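Local coordinates for putative methyl-accepting chemotaxis protein (PDB 6DB1) that probably senses chemical signals outside the cell through this four-helix ligand-binding domain, as part of a bacterial chemotaxis receptor, at residues 16-27 and 66-77. Residues are numbered along the deposited sequence; the frame is centred on the assembly and turned at random. Where two conformers were deposited one is given.
Sequences HLVRQMTVLSQG and KLEEMKALSPGP
Two antiparallel neighbours of a four-helix bundle meet here by knobs-into-holes packing: V23 of helix 13-46 sits among K66, E69, M70 and L73 of helix 54-73. The axes of 16-27 and 66-73 come within 9.2 Å and run at 159°. The two methyls of V23 part: CG1 goes to K66 O and the SE of selenomethionine M70, CG2 to E69 OE1 and L73 CD1. L73 returns the knob, set among H16, R19, Q20 and V23. M70 bends at chi2 (75°), which brings SE to 3.3 Å from Q20 O and CE against Q20 CB. F135 of helix 110-144 touches Q20, L24 and M70, so a third helix joins this layer.

Polar bonds flank the apolar layer. H16 NE2 donates to L73 O (2.8 Å), nearly in the ring plane and on a carbonyl lone pair. With CG anti to the backbone N (chi1 -170°), the ring reaches the L73 carbonyl, and P77 CD sits over one face, 3.4 Å from H16 CD2. The extended Q20 donates from NE2 to the carbonyl O of P75, whose preceding peptide bond is cis; the donor stands above the carbonyl plane. P77 CG also packs on L17 CD2 (3.5 Å). At the other end, K66 NZ donates to Q26 OE1 (3.0 Å) from above its carbonyl plane, and makes a salt bridge to E69 OE2 (2.9 Å) on the syn lone pair.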
ATOM      1  N   HIS A  16      -2.032  -0.579 -18.842  1.00 31.52           N
ATOM      2  CA  HIS A  16      -0.682  -0.106 -18.487  1.00 32.37           C
ATOM      3  C   HIS A  16      -0.741   0.709 -17.185  1.00 30.09           C
ATOM      4  O   HIS A  16       0.084   0.537 -16.304  1.00 27.47           O
ATOM      5  CB  HIS A  16      -0.055   0.715 -19.625  1.00 36.90           C
ATOM      6  CG  HIS A  16       1.394   1.023 -19.417  1.00 42.56           C
ATOM      7  ND1 HIS A  16       2.375   0.540 -20.255  1.00 46.27           N
ATOM      8  CD2 HIS A  16       2.047   1.705 -18.444  1.00 44.93           C
ATOM      9  CE1 HIS A  16       3.558   0.942 -19.823  1.00 48.15           C
ATOM     10  NE2 HIS A  16       3.396   1.634 -18.705  1.00 41.10           N
ATOM     11  N   LEU A  17      -1.707   1.631 -17.079  0.50 29.04           N
ATOM     12  CA  LEU A  17      -1.840   2.433 -15.857  0.50 28.81           C
ATOM     13  C   LEU A  17      -2.027   1.497 -14.657  0.50 28.62           C
ATOM     14  O   LEU A  17      -1.353   1.632 -13.639  0.50 27.84           O
ATOM     15  CB  LEU A  17      -3.045   3.373 -15.958  0.50 29.50           C
ATOM     16  CG  LEU A  17      -2.897   4.592 -16.859  0.50 30.01           C
ATOM     17  CD1 LEU A  17      -4.219   5.336 -16.963  0.50 30.64           C
ATOM     18  CD2 LEU A  17      -1.807   5.519 -16.348  0.50 30.67           C
ATOM     19  N   VAL A  18      -2.940   0.545 -14.809  1.00 29.67           N
ATOM     20  CA  VAL A  18      -3.252  -0.402 -13.726  1.00 31.39           C
ATOM     21  C   VAL A  18      -1.988  -1.203 -13.328  1.00 30.34           C
ATOM     22  O   VAL A  18      -1.772  -1.421 -12.127  1.00 29.09           O
ATOM     23  CB  VAL A  18      -4.437  -1.299 -14.124  1.00 34.09           C
ATOM     24  CG1 VAL A  18      -4.701  -2.407 -13.117  1.00 35.87           C
ATOM     25  CG2 VAL A  18      -5.688  -0.469 -14.332  1.00 36.55           C
ATOM     26  N   ARG A  19      -1.159  -1.633 -14.284  0.70 30.26           N
ATOM     27  CA  ARG A  19       0.074  -2.345 -13.914  0.70 31.84           C
ATOM     28  C   ARG A  19       0.949  -1.406 -13.069  0.70 29.61           C
ATOM     29  O   ARG A  19       1.505  -1.811 -12.079  0.70 29.05           O
ATOM     30  CB  ARG A  19       0.847  -2.853 -15.143  0.70 35.88           C
ATOM     31  CG  ARG A  19       0.249  -4.079 -15.825  0.70 39.83           C
ATOM     32  CD  ARG A  19       1.098  -4.637 -16.967  0.70 44.49           C
ATOM     33  NE  ARG A  19       1.013  -3.876 -18.217  0.70 44.49           N
ATOM     34  CZ  ARG A  19       0.346  -4.263 -19.302  0.70 45.58           C
ATOM     35  NH1 ARG A  19       0.261  -3.452 -20.341  0.70 45.66           N
ATOM     36  NH2 ARG A  19      -0.222  -5.457 -19.349  0.70 47.98           N
ATOM     37  N   GLN A  20       1.053  -0.139 -13.458  1.00 29.52           N
ATOM     38  CA  GLN A  20       1.855   0.832 -12.694  1.00 29.47           C
ATOM     39  C   GLN A  20       1.282   1.045 -11.286  1.00 27.88           C
ATOM     40  O   GLN A  20       2.043   1.127 -10.319  1.00 25.70           O
ATOM     41  CB  GLN A  20       1.909   2.193 -13.395  1.00 32.01           C
ATOM     42  CG  GLN A  20       2.793   2.257 -14.631  1.00 34.64           C
ATOM     43  CD  GLN A  20       2.628   3.598 -15.317  1.00 37.99           C
ATOM     44  OE1 GLN A  20       1.615   3.869 -15.955  1.00 47.31           O
ATOM     45  NE2 GLN A  20       3.627   4.447 -15.217  1.00 36.46           N
HETATM   46  N   MSE A  21      -0.045   1.171 -11.186  0.50 27.06           N
HETATM   47  CA  MSE A  21      -0.718   1.387  -9.891  0.50 28.14           C
HETATM   48  C   MSE A  21      -0.518   0.178  -8.992  0.50 28.88           C
HETATM   49  O   MSE A  21      -0.339   0.316  -7.799  0.50 28.42           O
HETATM   50  CB  MSE A  21      -2.208   1.729 -10.111  0.50 27.88           C
HETATM   51  CG  MSE A  21      -2.997   1.864  -8.798  0.50 29.45           C
HETATM   52 SE   MSE A  21      -4.904   2.256  -9.158  0.50 30.99          SE
HETATM   53  CE  MSE A  21      -4.612   3.010 -10.957  0.50 29.11           C
ATOM     54  N   THR A  22      -0.518  -1.014  -9.585  1.00 30.87           N
ATOM     55  CA  THR A  22      -0.329  -2.260  -8.846  1.00 31.82           C
ATOM     56  C   THR A  22       1.119  -2.386  -8.359  1.00 30.20           C
ATOM     57  O   THR A  22       1.338  -2.767  -7.227  1.00 29.86           O
ATOM     58  CB  THR A  22      -0.723  -3.472  -9.701  1.00 34.85           C
ATOM     59  OG1 THR A  22      -2.139  -3.413  -9.889  1.00 35.34           O
ATOM     60  CG2 THR A  22      -0.340  -4.791  -9.064  1.00 36.45           C
ATOM     61  N   VAL A  23       2.094  -2.066  -9.215  1.00 30.47           N
ATOM     62  CA  VAL A  23       3.504  -2.140  -8.819  1.00 29.92           C
ATOM     63  C   VAL A  23       3.787  -1.120  -7.703  1.00 29.27           C
ATOM     64  O   VAL A  23       4.545  -1.412  -6.767  1.00 29.88           O
ATOM     65  CB  VAL A  23       4.430  -1.952 -10.033  1.00 29.32           C
ATOM     66  CG1 VAL A  23       5.881  -1.725  -9.632  1.00 29.32           C
ATOM     67  CG2 VAL A  23       4.315  -3.135 -10.975  1.00 31.57           C
ATOM     68  N   LEU A  24       3.194   0.062  -7.797  1.00 29.22           N
ATOM     69  CA  LEU A  24       3.368   1.093  -6.776  1.00 29.58           C
ATOM     70  C   LEU A  24       2.766   0.615  -5.442  1.00 29.22           C
ATOM     71  O   LEU A  24       3.365   0.802  -4.387  1.00 28.39           O
ATOM     72  CB  LEU A  24       2.721   2.396  -7.268  1.00 30.69           C
ATOM     73  CG  LEU A  24       2.755   3.584  -6.299  1.00 33.05           C
ATOM     74  CD1 LEU A  24       4.179   3.954  -5.903  1.00 32.75           C
ATOM     75  CD2 LEU A  24       2.040   4.793  -6.902  1.00 35.51           C
ATOM     76  N   SER A  25       1.580   0.014  -5.466  1.00 30.04           N
ATOM     77  CA  SER A  25       0.955  -0.489  -4.222  1.00 31.22           C
ATOM     78  C   SER A  25       1.787  -1.615  -3.604  1.00 31.42           C
ATOM     79  O   SER A  25       1.927  -1.703  -2.398  1.00 31.82           O
ATOM     80  CB  SER A  25      -0.440  -0.966  -4.464  1.00 32.35           C
ATOM     81  OG  SER A  25      -1.288   0.122  -4.742  1.00 33.16           O
ATOM     82  N   GLN A  26       2.308  -2.479  -4.459  1.00 32.89           N
ATOM     83  CA  GLN A  26       3.130  -3.571  -4.013  1.00 34.64           C
ATOM     84  C   GLN A  26       4.400  -3.006  -3.371  1.00 35.18           C
ATOM     85  O   GLN A  26       4.848  -3.526  -2.348  1.00 36.30           O
ATOM     86  CB  GLN A  26       3.444  -4.511  -5.173  1.00 35.13           C
ATOM     87  CG  GLN A  26       2.265  -5.369  -5.599  1.00 37.76           C
ATOM     88  CD  GLN A  26       2.510  -6.072  -6.915  1.00 40.68           C
ATOM     89  OE1 GLN A  26       3.333  -5.656  -7.737  1.00 40.20           O
ATOM     90  NE2 GLN A  26       1.759  -7.134  -7.145  1.00 42.98           N
ATOM     91  N   GLY A  27       4.975  -1.957  -3.972  1.00 32.62           N
ATOM     92  CA  GLY A  27       6.157  -1.340  -3.413  1.00 31.98           C
ATOM     93  C   GLY A  27       5.879  -0.782  -2.023  1.00 34.28           C
ATOM     94  O   GLY A  27       6.693  -0.904  -1.113  1.00 35.73           O
ATOM     95  N   LYS A  66      10.510  -4.066  -6.911  1.00 37.64           N
ATOM     96  CA  LYS A  66       9.340  -3.317  -7.361  1.00 35.62           C
ATOM     97  C   LYS A  66       9.756  -1.954  -7.926  1.00 32.36           C
ATOM     98  O   LYS A  66       9.150  -1.511  -8.853  1.00 31.18           O
ATOM     99  CB  LYS A  66       8.287  -3.242  -6.259  1.00 35.08           C
ATOM    100  CG  LYS A  66       7.614  -4.577  -5.993  1.00 37.25           C
ATOM    101  CD  LYS A  66       6.988  -5.170  -7.238  1.00 37.82           C
ATOM    102  CE  LYS A  66       6.362  -6.525  -7.008  1.00 40.92           C
ATOM    103  NZ  LYS A  66       5.864  -7.077  -8.284  1.00 42.13           N
ATOM    104  N   LEU A  67      10.792  -1.323  -7.398  1.00 32.89           N
ATOM    105  CA  LEU A  67      11.270  -0.072  -7.974  1.00 33.42           C
ATOM    106  C   LEU A  67      11.787  -0.334  -9.395  1.00 34.45           C
ATOM    107  O   LEU A  67      11.533   0.439 -10.299  1.00 33.16           O
ATOM    108  CB  LEU A  67      12.382   0.520  -7.104  1.00 34.34           C
ATOM    109  CG  LEU A  67      13.073   1.761  -7.672  1.00 34.44           C
ATOM    110  CD1 LEU A  67      12.101   2.919  -7.822  1.00 32.45           C
ATOM    111  CD2 LEU A  67      14.262   2.165  -6.803  1.00 37.00           C
ATOM    112  N   GLU A  68      12.537  -1.415  -9.584  1.00 36.71           N
ATOM    113  CA  GLU A  68      13.070  -1.707 -10.907  1.00 40.01           C
ATOM    114  C   GLU A  68      11.916  -1.918 -11.893  1.00 39.69           C
ATOM    115  O   GLU A  68      11.959  -1.430 -13.003  1.00 39.79           O
ATOM    116  CB  GLU A  68      13.983  -2.935 -10.869  1.00 45.46           C
ATOM    117  CG  GLU A  68      15.340  -2.661 -10.253  1.00 49.86           C
ATOM    118  CD  GLU A  68      16.042  -1.430 -10.789  1.00 53.01           C
ATOM    119  OE1 GLU A  68      15.982  -0.385 -10.120  1.00 54.37           O
ATOM    120  OE2 GLU A  68      16.631  -1.517 -11.882  1.00 63.43           O
ATOM    121  N   GLU A  69      10.880  -2.616 -11.460  1.00 37.67           N
ATOM    122  CA  GLU A  69       9.715  -2.884 -12.294  1.00 38.19           C
ATOM    123  C   GLU A  69       8.974  -1.564 -12.585  1.00 36.68           C
ATOM    124  O   GLU A  69       8.463  -1.344 -13.715  1.00 36.72           O
ATOM    125  CB  GLU A  69       8.822  -3.885 -11.566  1.00 40.99           C
ATOM    126  CG  GLU A  69       8.085  -4.851 -12.455  1.00 46.47           C
ATOM    127  CD  GLU A  69       7.106  -5.732 -11.690  1.00 51.16           C
ATOM    128  OE1 GLU A  69       6.027  -6.018 -12.258  1.00 55.39           O
ATOM    129  OE2 GLU A  69       7.406  -6.106 -10.520  1.00 47.68           O
HETATM  130  N   MSE A  70       8.944  -0.666 -11.602  1.00 32.10           N
HETATM  131  CA  MSE A  70       8.260   0.617 -11.809  1.00 30.09           C
HETATM  132  C   MSE A  70       8.981   1.409 -12.843  1.00 31.15           C
HETATM  133  O   MSE A  70       8.347   1.986 -13.735  1.00 29.24           O
HETATM  134  CB  MSE A  70       8.136   1.450 -10.535  1.00 28.08           C
HETATM  135  CG  MSE A  70       7.092   2.580 -10.681  1.00 27.60           C
HETATM  136 SE   MSE A  70       5.244   1.892 -10.611  1.00 27.81          SE
HETATM  137  CE  MSE A  70       4.380   3.618 -10.915  1.00 26.35           C
ATOM    138  N   LYS A  71      10.317   1.424 -12.756  1.00 34.70           N
ATOM    139  CA  LYS A  71      11.162   2.171 -13.715  1.00 37.86           C
ATOM    140  C   LYS A  71      10.975   1.658 -15.149  1.00 39.77           C
ATOM    141  O   LYS A  71      10.934   2.459 -16.103  1.00 40.90           O
ATOM    142  CB  LYS A  71      12.645   2.025 -13.358  1.00 41.07           C
ATOM    143  CG  LYS A  71      13.114   2.847 -12.167  1.00 40.84           C
ATOM    144  CD  LYS A  71      14.540   2.562 -11.798  1.00 44.94           C
ATOM    145  CE  LYS A  71      15.083   3.573 -10.819  1.00 47.30           C
ATOM    146  NZ  LYS A  71      16.355   3.103 -10.232  1.00 50.55           N
ATOM    147  N   ALA A  72      10.929   0.331 -15.295  1.00 38.73           N
ATOM    148  CA  ALA A  72      10.776  -0.321 -16.604  1.00 41.07           C
ATOM    149  C   ALA A  72       9.438   0.049 -17.263  1.00 41.23           C
ATOM    150  O   ALA A  72       9.363   0.067 -18.488  1.00 41.05           O
ATOM    151  CB  ALA A  72      10.929  -1.824 -16.458  1.00 43.07           C
ATOM    152  N   LEU A  73       8.412   0.363 -16.458  1.00 38.19           N
ATOM    153  CA  LEU A  73       7.045   0.720 -16.929  1.00 39.13           C
ATOM    154  C   LEU A  73       6.854   2.229 -17.133  1.00 37.72           C
ATOM    155  O   LEU A  73       5.845   2.627 -17.712  1.00 36.84           O
ATOM    156  CB  LEU A  73       6.025   0.304 -15.854  1.00 39.43           C
ATOM    157  CG  LEU A  73       5.815  -1.189 -15.607  1.00 40.71           C
ATOM    158  CD1 LEU A  73       4.820  -1.396 -14.475  1.00 38.76           C
ATOM    159  CD2 LEU A  73       5.332  -1.907 -16.857  1.00 44.46           C
ATOM    160  N   SER A  74       7.810   3.051 -16.695  1.00 38.83           N
ATOM    161  CA  SER A  74       7.645   4.498 -16.658  1.00 38.48           C
ATOM    162  C   SER A  74       8.452   5.251 -17.736  1.00 42.16           C
ATOM    163  O   SER A  74       9.540   4.816 -18.175  1.00 43.05           O
ATOM    164  CB  SER A  74       8.007   4.960 -15.277  1.00 37.99           C
ATOM    165  OG  SER A  74       7.305   4.174 -14.310  1.00 39.57           O
ATOM    166  N   PRO A  75       7.941   6.416 -18.146  1.00 41.11           N
ATOM    167  CA  PRO A  75       6.672   6.986 -17.624  1.00 38.96           C
ATOM    168  C   PRO A  75       5.408   6.383 -18.242  1.00 40.70           C
ATOM    169  O   PRO A  75       4.339   6.491 -17.650  1.00 38.45           O
ATOM    170  CB  PRO A  75       6.691   8.448 -18.059  1.00 39.29           C
ATOM    171  CG  PRO A  75       7.463   8.391 -19.349  1.00 41.91           C
ATOM    172  CD  PRO A  75       8.580   7.425 -19.013  1.00 41.55           C
ATOM    173  N   GLY A  76       5.533   5.738 -19.398  1.00 43.53           N
ATOM    174  CA  GLY A  76       4.339   5.225 -20.043  1.00 47.06           C
ATOM    175  C   GLY A  76       3.350   6.356 -20.348  1.00 49.59           C
ATOM    176  O   GLY A  76       3.749   7.446 -20.749  1.00 48.16           O
ATOM    177  N   PRO A  77       2.051   6.117 -20.138  1.00 50.44           N
ATOM    178  CA  PRO A  77       0.988   7.093 -20.388  1.00 52.65           C
ATOM    179  C   PRO A  77       0.794   8.170 -19.312  1.00 49.46           C
ATOM    180  O   PRO A  77       0.030   9.109 -19.517  1.00 49.52           O
ATOM    181  CB  PRO A  77      -0.286   6.247 -20.385  1.00 54.72           C
ATOM    182  CG  PRO A  77       0.016   5.228 -19.341  1.00 53.88           C
ATOM    183  CD  PRO A  77       1.471   4.884 -19.595  1.00 52.17           C
TER